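Local coordinates for uncharacterized protein (Bacteroides ovatus, PDB 4FS7), which is of unknown function but, as an extracellular protein built of leucine-rich repeats, probably takes part in binding other proteins, at residues Glu332-Gly335 with Lys336-Arg340; Arg355-Ala359 with Asn360-Gly364; Val371-Pro374 with Lys375-Gln379. One frame throughout, in Å; residues are numbered along the deposited sequence. Where two conformers were deposited one is given.

Interaction 1. Residues Glu332-Gly335 with Lys336-Arg340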
loop_
_atom_site.group_PDB
_atom_site.type_symbol
_atom_site.label_atom_id
_atom_site.label_comp_id
_atom_site.label_asym_id
_atom_site.label_seq_id
_atom_site.Cartn_x
_atom_site.Cartn_y
_atom_site.Cartn_z
ATOM N N GLU A 332 -15.673 27.793 10.902
ATOM C CA GLU A 332 -15.131 28.562 12.022
ATOM C C GLU A 332 -13.699 29.050 11.823
ATOM O O GLU A 332 -13.338 30.093 12.363
ATOM C CB GLU A 332 -15.163 27.733 13.304
ATOM C CG GLU A 332 -16.598 27.334 13.727
ATOM C CD GLU A 332 -16.688 26.649 15.073
ATOM O OE1 GLU A 332 -15.757 26.741 15.916
ATOM O OE2 GLU A 332 -17.757 26.037 15.294
ATOM N N GLU A 333 -12.869 28.281 11.149
ATOM C CA GLU A 333 -11.436 28.575 11.027
ATOM C C GLU A 333 -10.936 28.204 9.652
ATOM O O GLU A 333 -11.306 27.132 9.131
ATOM C CB GLU A 333 -10.606 27.789 12.063
ATOM C CG GLU A 333 -11.094 27.962 13.511
ATOM C CD GLU A 333 -10.286 27.205 14.568
ATOM O OE1 GLU A 333 -9.152 26.752 14.295
ATOM O OE2 GLU A 333 -10.797 27.063 15.701
ATOM N N ILE A 334 -10.075 29.064 9.119
ATOM C CA ILE A 334 -9.275 28.802 7.942
ATOM C C ILE A 334 -7.820 28.815 8.395
ATOM O O ILE A 334 -7.398 29.779 9.015
ATOM C CB ILE A 334 -9.481 29.940 6.819
ATOM C CG1 ILE A 334 -10.930 29.908 6.294
ATOM C CG2 ILE A 334 -8.482 29.800 5.685
ATOM C CD1 ILE A 334 -11.342 31.154 5.444
ATOM N N GLY A 335 -7.080 27.746 8.139
ATOM C CA GLY A 335 -5.736 27.608 8.640
ATOM C C GLY A 335 -4.652 28.391 7.954
ATOM O O GLY A 335 -4.848 29.099 6.969
ATOM N N LYS A 336 -3.471 28.334 8.566
ATOM C CA LYS A 336 -2.270 28.942 7.996
ATOM C C LYS A 336 -2.057 28.431 6.576
ATOM O O LYS A 336 -2.131 27.217 6.338
ATOM C CB LYS A 336 -1.072 28.580 8.891
ATOM C CG LYS A 336 0.268 29.012 8.351
ATOM C CD LYS A 336 1.417 28.770 9.337
ATOM C CE LYS A 336 2.729 29.292 8.812
ATOM N NZ LYS A 336 3.813 29.128 9.812
ATOM N N ARG A 337 -1.822 29.323 5.623
ATOM C CA ARG A 337 -1.496 28.962 4.237
ATOM C C ARG A 337 -2.573 28.079 3.616
ATOM O O ARG A 337 -2.315 27.419 2.622
ATOM C CB ARG A 337 -0.134 28.292 4.173
ATOM C CG ARG A 337 1.013 29.270 4.395
ATOM C CD ARG A 337 2.384 28.601 4.630
ATOM N NE ARG A 337 2.769 27.729 3.524
ATOM C CZ ARG A 337 3.991 27.220 3.412
ATOM N NH1 ARG A 337 4.920 27.478 4.323
ATOM N NH2 ARG A 337 4.280 26.395 2.422
ATOM N N SER A 338 -3.825 28.136 4.091
ATOM C CA SER A 338 -4.811 27.195 3.547
ATOM C C SER A 338 -5.116 27.332 2.081
ATOM O O SER A 338 -5.454 26.336 1.447
ATOM C CB SER A 338 -6.116 27.243 4.363
ATOM O OG SER A 338 -5.990 26.685 5.666
ATOM N N PHE A 339 -5.017 28.562 1.538
ATOM C CA PHE A 339 -5.202 28.807 0.110
ATOM C C PHE A 339 -3.963 29.479 -0.481
ATOM O O PHE A 339 -4.047 30.118 -1.513
ATOM C CB PHE A 339 -6.480 29.647 -0.141
ATOM C CG PHE A 339 -7.739 28.935 0.282
ATOM C CD1 PHE A 339 -8.381 28.084 -0.614
ATOM C CD2 PHE A 339 -8.256 29.057 1.540
ATOM C CE1 PHE A 339 -9.523 27.416 -0.224
ATOM C CE2 PHE A 339 -9.417 28.370 1.944
ATOM C CZ PHE A 339 -10.047 27.564 1.039
ATOM N N ARG A 340 -2.798 29.254 0.109
ATOM C CA ARG A 340 -1.604 29.873 -0.395
ATOM C C ARG A 340 -1.361 29.393 -1.815
ATOM O O ARG A 340 -1.431 28.199 -2.136
ATOM C CB ARG A 340 -0.386 29.555 0.474
ATOM C CG ARG A 340 0.936 30.063 -0.149
ATOM C CD ARG A 340 2.117 29.955 0.772
ATOM N NE ARG A 340 3.305 30.528 0.140
ATOM C CZ ARG A 340 4.284 29.862 -0.435
ATOM N NH1 ARG A 340 4.268 28.537 -0.534
ATOM N NH2 ARG A 340 5.278 30.540 -0.971
#

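Interaction 2. Residues Arg355-Ala359 with Asn360-Gly364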
loop_
_atom_site.group_PDB
_atom_site.type_symbol
_atom_site.label_atom_id
_atom_site.label_comp_id
_atom_site.label_asym_id
_atom_site.label_seq_id
_atom_site.Cartn_x
_atom_site.Cartn_y
_atom_site.Cartn_z
ATOM N N ARG A 355 -14.118 32.720 12.716
ATOM C CA ARG A 355 -13.461 33.303 13.871
ATOM C C ARG A 355 -11.991 33.593 13.651
ATOM O O ARG A 355 -11.427 34.444 14.328
ATOM C CB ARG A 355 -13.585 32.351 15.078
ATOM C CG ARG A 355 -15.000 32.043 15.519
ATOM C CD ARG A 355 -14.980 31.259 16.838
ATOM N NE ARG A 355 -14.661 29.827 16.681
ATOM C CZ ARG A 355 -13.437 29.268 16.782
ATOM N NH1 ARG A 355 -12.350 30.029 17.027
ATOM N NH2 ARG A 355 -13.289 27.929 16.631
ATOM N N LYS A 356 -11.359 32.868 12.754
ATOM C CA LYS A 356 -9.885 32.916 12.617
ATOM C C LYS A 356 -9.497 32.636 11.167
ATOM O O LYS A 356 -10.030 31.726 10.561
ATOM C CB LYS A 356 -9.219 31.857 13.560
ATOM C CG LYS A 356 -7.692 32.026 13.697
ATOM C CD LYS A 356 -6.999 30.917 14.473
ATOM C CE LYS A 356 -7.361 30.851 15.925
ATOM N NZ LYS A 356 -7.038 32.106 16.711
ATOM N N ILE A 357 -8.523 33.394 10.673
ATOM C CA ILE A 357 -7.836 33.140 9.430
ATOM C C ILE A 357 -6.348 33.025 9.764
ATOM O O ILE A 357 -5.810 33.868 10.463
ATOM C CB ILE A 357 -8.049 34.266 8.387
ATOM C CG1 ILE A 357 -9.548 34.348 8.039
ATOM C CG2 ILE A 357 -7.188 34.069 7.128
ATOM C CD1 ILE A 357 -9.920 35.573 7.194
ATOM N N GLY A 358 -5.714 31.951 9.303
ATOM C CA GLY A 358 -4.321 31.708 9.637
ATOM C C GLY A 358 -3.346 32.507 8.796
ATOM O O GLY A 358 -3.695 33.104 7.778
ATOM N N ALA A 359 -2.088 32.496 9.215
ATOM C CA ALA A 359 -1.069 33.326 8.611
ATOM C C ALA A 359 -0.943 32.989 7.140
ATOM O O ALA A 359 -0.814 31.819 6.738
ATOM C CB ALA A 359 0.271 33.179 9.321
ATOM N N ASN A 360 -0.942 34.018 6.304
ATOM C CA ASN A 360 -0.702 33.851 4.897
ATOM C C ASN A 360 -1.672 32.879 4.217
ATOM O O ASN A 360 -1.353 32.294 3.192
ATOM C CB ASN A 360 0.770 33.488 4.644
ATOM C CG ASN A 360 1.662 34.657 4.883
ATOM O OD1 ASN A 360 1.343 35.776 4.452
ATOM N ND2 ASN A 360 2.796 34.417 5.500
ATOM N N ALA A 361 -2.912 32.835 4.735
ATOM C CA ALA A 361 -3.913 31.957 4.156
ATOM C C ALA A 361 -4.151 32.205 2.672
ATOM O O ALA A 361 -4.490 31.300 1.939
ATOM C CB ALA A 361 -5.198 32.029 4.939
ATOM N N PHE A 362 -4.037 33.489 2.261
ATOM C CA PHE A 362 -4.291 33.869 0.889
ATOM C C PHE A 362 -3.083 34.494 0.221
ATOM O O PHE A 362 -3.198 35.182 -0.771
ATOM C CB PHE A 362 -5.547 34.787 0.827
ATOM C CG PHE A 362 -6.772 34.095 1.270
ATOM C CD1 PHE A 362 -7.439 33.238 0.425
ATOM C CD2 PHE A 362 -7.212 34.212 2.583
ATOM C CE1 PHE A 362 -8.536 32.549 0.867
ATOM C CE2 PHE A 362 -8.324 33.493 3.019
ATOM C CZ PHE A 362 -8.988 32.671 2.154
ATOM N N GLN A 363 -1.897 34.209 0.758
ATOM C CA GLN A 363 -0.678 34.643 0.117
ATOM C C GLN A 363 -0.588 34.028 -1.277
ATOM O O GLN A 363 -0.918 32.851 -1.466
ATOM C CB GLN A 363 0.502 34.222 0.965
ATOM C CG GLN A 363 1.846 34.614 0.385
ATOM C CD GLN A 363 2.943 34.221 1.321
ATOM O OE1 GLN A 363 3.074 33.075 1.700
ATOM N NE2 GLN A 363 3.732 35.201 1.725
ATOM N N GLY A 364 -0.196 34.821 -2.271
ATOM C CA GLY A 364 -0.110 34.376 -3.625
ATOM C C GLY A 364 -1.427 34.302 -4.376
ATOM O O GLY A 364 -1.401 33.914 -5.545
#

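Interaction 3. Residues Val371-Pro374 with Lys375-Gln379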
loop_
_atom_site.group_PDB
_atom_site.type_symbol
_atom_site.label_atom_id
_atom_site.label_comp_id
_atom_site.label_asym_id
_atom_site.label_seq_id
_atom_site.Cartn_x
_atom_site.Cartn_y
_atom_site.Cartn_z
ATOM N N VAL A 371 -12.983 40.963 -1.725
ATOM C CA VAL A 371 -13.707 40.130 -0.789
ATOM C C VAL A 371 -14.491 41.021 0.139
ATOM O O VAL A 371 -14.316 42.239 0.146
ATOM C CB VAL A 371 -12.764 39.213 -0.005
ATOM C CG1 VAL A 371 -12.039 38.253 -0.960
ATOM C CG2 VAL A 371 -11.786 40.066 0.813
ATOM N N GLU A 372 -15.408 40.393 0.856
ATOM C CA GLU A 372 -16.259 41.019 1.860
ATOM C C GLU A 372 -15.988 40.326 3.188
ATOM O O GLU A 372 -16.150 39.119 3.278
ATOM C CB GLU A 372 -17.744 40.846 1.485
ATOM C CG GLU A 372 -18.126 41.451 0.119
ATOM C CD GLU A 372 -19.626 41.450 -0.129
ATOM O OE1 GLU A 372 -20.369 41.043 0.792
ATOM O OE2 GLU A 372 -20.053 41.882 -1.234
ATOM N N LEU A 373 -15.542 41.078 4.200
ATOM C CA LEU A 373 -15.268 40.591 5.565
ATOM C C LEU A 373 -15.872 41.501 6.618
ATOM O O LEU A 373 -15.896 42.718 6.432
ATOM C CB LEU A 373 -13.750 40.532 5.860
ATOM C CG LEU A 373 -12.895 39.362 5.401
ATOM C CD1 LEU A 373 -11.443 39.706 5.692
ATOM C CD2 LEU A 373 -13.303 38.109 6.064
ATOM N N PRO A 374 -16.213 40.958 7.784
ATOM C CA PRO A 374 -16.583 41.834 8.880
ATOM C C PRO A 374 -15.369 42.621 9.346
ATOM O O PRO A 374 -14.246 42.110 9.340
ATOM C CB PRO A 374 -17.089 40.884 9.964
ATOM C CG PRO A 374 -16.486 39.607 9.655
ATOM C CD PRO A 374 -16.283 39.546 8.170
ATOM N N LYS A 375 -15.616 43.862 9.726
ATOM C CA LYS A 375 -14.628 44.695 10.380
ATOM C C LYS A 375 -13.950 43.944 11.535
ATOM O O LYS A 375 -12.768 44.118 11.771
ATOM C CB LYS A 375 -15.312 45.980 10.853
ATOM C CG LYS A 375 -14.386 47.024 11.408
ATOM C CD LYS A 375 -13.792 47.902 10.312
ATOM C CE LYS A 375 -13.183 49.175 10.920
ATOM N NZ LYS A 375 -12.202 49.821 10.008
ATOM N N ARG A 376 -14.691 43.068 12.212
ATOM C CA ARG A 376 -14.199 42.217 13.299
ATOM C C ARG A 376 -12.993 41.343 12.912
ATOM O O ARG A 376 -12.200 40.919 13.753
ATOM C CB ARG A 376 -15.377 41.330 13.774
ATOM C CG ARG A 376 -15.033 40.124 14.591
ATOM C CD ARG A 376 -16.337 39.418 15.063
ATOM N NE ARG A 376 -17.032 38.769 13.946
ATOM C CZ ARG A 376 -16.652 37.601 13.420
ATOM N NH1 ARG A 376 -15.594 36.952 13.913
ATOM N NH2 ARG A 376 -17.315 37.091 12.392
ATOM N N LEU A 377 -12.849 41.089 11.620
ATOM C CA LEU A 377 -11.737 40.269 11.120
ATOM C C LEU A 377 -10.725 41.073 10.345
ATOM O O LEU A 377 -9.850 40.490 9.671
ATOM C CB LEU A 377 -12.298 39.124 10.227
ATOM C CG LEU A 377 -13.123 38.024 10.917
ATOM C CD1 LEU A 377 -13.634 37.022 9.905
ATOM C CD2 LEU A 377 -12.360 37.296 12.005
ATOM N N GLU A 378 -10.745 42.409 10.478
ATOM C CA GLU A 378 -9.877 43.224 9.634
ATOM C C GLU A 378 -8.386 43.004 9.866
ATOM O O GLU A 378 -7.603 43.283 8.957
ATOM C CB GLU A 378 -10.244 44.728 9.694
ATOM C CG GLU A 378 -10.000 45.327 11.045
ATOM C CD GLU A 378 -10.189 46.836 11.097
ATOM O OE1 GLU A 378 -10.891 47.387 10.210
ATOM O OE2 GLU A 378 -9.639 47.465 12.039
ATOM N N GLN A 379 -7.987 42.531 11.047
ATOM C CA GLN A 379 -6.559 42.247 11.299
ATOM C C GLN A 379 -6.016 41.180 10.376
ATOM O O GLN A 379 -4.812 41.084 10.226
ATOM C CB GLN A 379 -6.327 41.852 12.758
ATOM C CG GLN A 379 -6.880 40.513 13.193
ATOM C CD GLN A 379 -8.345 40.538 13.626
ATOM O OE1 GLN A 379 -9.163 41.422 13.251
ATOM N NE2 GLN A 379 -8.690 39.545 14.435
#

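Interaction 1. Residues Glu332-Gly335 with Lys336-Arg340
I334, at the end of the short strand 333-334, turns its methyl branch CG2 onto the bend that follows, where CG2 lies 3.7 Å from CB of S338. The same methyl comes up to the F339 ring at its edge, close to the ring plane, with I334 CG2 4.1 Å from F339 CE2. Both contacts follow from the first torsion of I334 (chi1 -65°), which sets CG1 beside the backbone N and leaves CG2 as the branch anti to that nitrogen. Beyond this pair, I334 is buried among L327, F350 and L354. The segment thus forms one corner of a coil in the BspA-type leucine-rich repeat solenoid: strand 333-334 runs parallel to strands 310-311 and 356-357 on its two sides, and the chain then leaves the sheet through tight turns. The F339 ring lies between those of F316 and F362 of the adjacent coils, nearly parallel to both. G335 opens the first turn, of type II and running to S338. Its carbonyl oxygen accepts the S338 amide, with S338 N 3.2 Å from G335 O and an angle of 146° at the hydrogen. The amide approaches from above the carbonyl plane, 56° out of it. R337 takes the positive-phi corner of this turn and at once begins a second one, of type I, in which R340 N is bonded to R337 O at 3.1 Å. S338 turns its CB toward the first half of the bend, S338 CB resting 3.4 Å from G335 O. In the conformer given, S338 OG lies 2.9 Å from G335 N, though the residue has a second conformer, and is hydrogen-bonded to G312 O of the preceding coil. R337 NE forms a salt bridge with E317.

Interaction 2. Residues Arg355-Ala359 with Asn360-Gly364
Apolar packing joins I357 to A361 and F362, the methyl branch CG2 of I357 doing the touching in both cases. It meets the A361 methyl, I357 CG2 lying 3.6 Å from A361 CB, and it reaches the rim of the phenyl ring near the ring plane, at 4.3 Å from F362 CE2. A chi1 of -62° swings CG1 of I357 to the amide side and turns CG2 to the bend. The A361 methyl also lies against the backbone, A361 CB being 3.4 Å from G358 O.

Hydrogen bonding across the bend is carried by main chain alone. The type II turn from G358 to A361 is closed by A361 N on G358 O at 3.2 Å, a bent bond of 137° whose donor stands above the carbonyl plane. N360 occupies the positive-phi corner and starts an overlapping type I turn, in which Q363 N meets N360 O at 3.1 Å. The backbone N of N360 is hydrogen-bonded to the carboxylate of D383.

Within the repeat solenoid, strand 356-357 is an edge strand of its four-stranded parallel sheet. Backbone bonds tie K356 and G358 to I334 of strand 333-334, and A359 and A361 to R337 and F339 of the loop after it. On the next coil, toward the C-terminus, the ring of F384 stacks on F362.

Interaction 3. Residues Val371-Pro374 with Lys375-Gln379
The carbonyl oxygen of P374 accepts the amide of L377, with P374 O 2.9 Å from L377 N and a fairly straight 160° at the hydrogen. It marks the passage from strand 370-374 into a 3-10 segment near the C-terminal end of the leucine-rich repeat solenoid, where the strand pairs in parallel with 389-393. The amide comes from above the carbonyl plane, and the next turn follows with E378 N on K375 O at 2.9 Å.

The pyrrolidine ring is met by two side chains. R376 bends at chi3 (70°) and brings its guanidinium obliquely up to the proline, R376 NH2 lying 3.8 Å from P374 CG, while its other amino group, NH1, is hydrogen-bonded to the carbonyl of L354. L377 packs on the same ring carbon, with L377 CD1 3.9 Å from P374 CG.

At the surface, K375 reaches the carboxylate of E378 as a salt bridge, although E378 was modelled in two conformers and the pairing is to that extent doubtful. On the buried side the two leucines cross at about a right angle, L373 CD2 meeting L377 CD1 at 4.0 Å.

How the interactions relate
Interactions 1 and 2 are the same corner in successive coils of the solenoid: their strands are neighbours in one parallel sheet, their centres are about 5 Å apart, and each pairs buried isoleucine and phenylalanine with a type II turn. They differ at the last position of that turn: a serine that reaches the preceding coil in 332-340, an alanine methyl in 355-364. R355 of interaction 2 is exposed and forms a salt bridge with E332 of interaction 1. Interaction 3 belongs to a different strand pair and has more exposed members, with a strand-end proline packed against arginine and leucine of the following turn; it touches interaction 2 by packing, and its centre lies about 15 Å from that of interaction 1.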